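Iron(III) ABC transporter, periplasmic iron-compound-binding protein (Vibrio cholerae, PDB 5GGY) probably serves as the periplasmic receptor of an ABC importer, binding iron-loaded hydroxamate siderophores such as Desferal and delivering them for uptake into the cell. Local coordinates at residues 175-180 / 195-200. Residues are numbered along the deposited sequence; the frame is centred on the assembly and turned at random.
Sequences LYTENS and LPQPPK
A type I beta turn, Thr177 to Ser180, carries the chain from strand 172-176 into helix 181-188, and the proline-rich loop segment 195-200 is hydrogen-bonded to its two central residues, Glu178 and Asn179. Asn179 makes the main polar link, because its amide can give and accept at once. ND2 donates to Lys200 O at 2.7 Å, nearly straight (172°) and within the amide plane, while OD1 accepts Lys200 N at 3.2 Å from above its carbonyl plane. Gripped at both ends by the backbone of Lys200, the amide is held in its rotation. With chi1 at 61°, CG sits between the backbone N and the carbonyl carbon, which turns the amide toward Lys200 and across the ring of Pro199 at about a right angle, with Asn179 CG 3.6 Å from Pro199 CB. Further along, Glu178 N reaches Gln197 O at 3.0 Å. Pro198 and Pro199, which have no N-H to donate, keep to the extended backbone angles that proline favours. The methyl of Thr177 packs on the aliphatic start of Gln197, CG2 lying 3.6 Å from Gln197 CB with the two side chains at about a right angle. Gln197 bends at chi2 (-69°), bringing NE2 within 3.5 Å of Leu175 CD1; the same methyl meets Leu195 CD2 at 3.8 Å. Ser180 N closes the turn on Thr177 O, and Ser180, at the N-cap of helix 181-188, turns its short hydroxyl to Gln183 N in a weak hydrogen bond. Leu175 and Leu195 both rest on Val163 of strand 161-167, Thr177 and Gln197 on Val205 of strand 204-208.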
loop_
_atom_site.group_PDB
_atom_site.type_symbol
_atom_site.label_atom_id
_atom_site.label_comp_id
_atom_site.label_asym_id
_atom_site.label_seq_id
_atom_site.Cartn_x
_atom_site.Cartn_y
_atom_site.Cartn_z
ATOM N N LEU A 175 13.218 20.293 10.697
ATOM C CA LEU A 175 12.898 18.951 11.175
ATOM C C LEU A 175 11.624 18.433 10.523
ATOM O O LEU A 175 10.617 19.136 10.471
ATOM C CB LEU A 175 12.739 18.931 12.697
ATOM C CG LEU A 175 13.992 19.163 13.540
ATOM C CD1 LEU A 175 13.652 19.093 15.020
ATOM C CD2 LEU A 175 15.064 18.146 13.189
ATOM N N TYR A 176 11.668 17.200 10.032
ATOM C CA TYR A 176 10.493 16.608 9.400
ATOM C C TYR A 176 9.535 16.045 10.444
ATOM O O TYR A 176 9.929 15.268 11.312
ATOM C CB TYR A 176 10.906 15.534 8.390
ATOM C CG TYR A 176 11.420 16.150 7.111
ATOM C CD1 TYR A 176 10.539 16.597 6.133
ATOM C CD2 TYR A 176 12.780 16.326 6.901
ATOM C CE1 TYR A 176 11.001 17.179 4.972
ATOM C CE2 TYR A 176 13.250 16.907 5.742
ATOM C CZ TYR A 176 12.358 17.332 4.783
ATOM O OH TYR A 176 12.820 17.913 3.628
ATOM N N THR A 177 8.275 16.455 10.344
ATOM C CA THR A 177 7.288 16.199 11.383
ATOM C C THR A 177 6.472 14.929 11.142
ATOM O O THR A 177 6.736 14.175 10.207
ATOM C CB THR A 177 6.324 17.391 11.520
ATOM O OG1 THR A 177 5.498 17.484 10.353
ATOM C CG2 THR A 177 7.107 18.690 11.681
ATOM N N GLU A 178 5.473 14.715 11.995
ATOM C CA GLU A 178 4.686 13.482 12.003
ATOM C C GLU A 178 3.926 13.248 10.700
ATOM O O GLU A 178 3.761 12.109 10.267
ATOM C CB GLU A 178 3.700 13.498 13.174
ATOM C CG GLU A 178 2.895 12.222 13.333
ATOM C CD GLU A 178 1.859 12.316 14.436
ATOM O OE1 GLU A 178 1.222 11.286 14.743
ATOM O OE2 GLU A 178 1.684 13.419 14.997
ATOM N N ASN A 179 3.474 14.328 10.074
ATOM C CA ASN A 179 2.682 14.226 8.855
ATOM C C ASN A 179 3.527 14.305 7.587
ATOM O O ASN A 179 2.993 14.409 6.484
ATOM C CB ASN A 179 1.617 15.322 8.830
ATOM C CG ASN A 179 2.216 16.712 8.851
ATOM O OD1 ASN A 179 3.319 16.917 9.356
ATOM N ND2 ASN A 179 1.490 17.678 8.298
ATOM N N SER A 180 4.845 14.259 7.747
ATOM C CA SER A 180 5.750 14.353 6.607
ATOM C C SER A 180 5.942 12.998 5.934
ATOM O O SER A 180 5.553 11.962 6.471
ATOM C CB SER A 180 7.106 14.915 7.039
ATOM O OG SER A 180 7.767 14.030 7.925
ATOM N N LEU A 195 13.451 12.667 17.530
ATOM C CA LEU A 195 12.943 13.970 17.937
ATOM C C LEU A 195 11.592 14.241 17.284
ATOM O O LEU A 195 11.501 15.048 16.356
ATOM C CB LEU A 195 13.945 15.069 17.573
ATOM C CG LEU A 195 14.016 16.287 18.497
ATOM C CD1 LEU A 195 14.340 15.861 19.920
ATOM C CD2 LEU A 195 15.053 17.274 17.985
ATOM N N PRO A 196 10.538 13.565 17.773
ATOM C CA PRO A 196 9.192 13.628 17.188
ATOM C C PRO A 196 8.610 15.038 17.194
ATOM O O PRO A 196 8.797 15.782 18.159
ATOM C CB PRO A 196 8.374 12.692 18.085
ATOM C CG PRO A 196 9.119 12.652 19.375
ATOM C CD PRO A 196 10.566 12.751 19.001
ATOM N N GLN A 197 7.911 15.391 16.120
ATOM C CA GLN A 197 7.377 16.739 15.955
ATOM C C GLN A 197 5.900 16.735 15.567
ATOM O O GLN A 197 5.450 15.863 14.820
ATOM C CB GLN A 197 8.185 17.500 14.900
ATOM C CG GLN A 197 9.660 17.667 15.239
ATOM C CD GLN A 197 9.890 18.608 16.408
ATOM O OE1 GLN A 197 9.117 19.539 16.631
ATOM N NE2 GLN A 197 10.958 18.368 17.162
ATOM N N PRO A 198 5.143 17.719 16.077
ATOM C CA PRO A 198 3.731 17.890 15.722
ATOM C C PRO A 198 3.558 18.199 14.239
ATOM O O PRO A 198 4.475 18.744 13.631
ATOM C CB PRO A 198 3.292 19.077 16.589
ATOM C CG PRO A 198 4.551 19.810 16.901
ATOM C CD PRO A 198 5.599 18.749 17.026
ATOM N N PRO A 199 2.390 17.864 13.667
ATOM C CA PRO A 199 2.141 18.069 12.236
ATOM C C PRO A 199 2.228 19.539 11.825
ATOM O O PRO A 199 1.762 20.419 12.548
ATOM C CB PRO A 199 0.721 17.531 12.044
ATOM C CG PRO A 199 0.101 17.590 13.400
ATOM C CD PRO A 199 1.213 17.312 14.359
ATOM N N LYS A 200 2.836 19.790 10.671
ATOM C CA LYS A 200 3.019 21.142 10.163
ATOM C C LYS A 200 2.754 21.178 8.665
ATOM O O LYS A 200 2.534 20.138 8.042
ATOM C CB LYS A 200 4.439 21.641 10.461
ATOM C CG LYS A 200 4.749 21.825 11.936
ATOM C CD LYS A 200 4.558 23.270 12.365
ATOM C CE LYS A 200 4.049 23.357 13.795
ATOM N NZ LYS A 200 3.999 24.764 14.262
#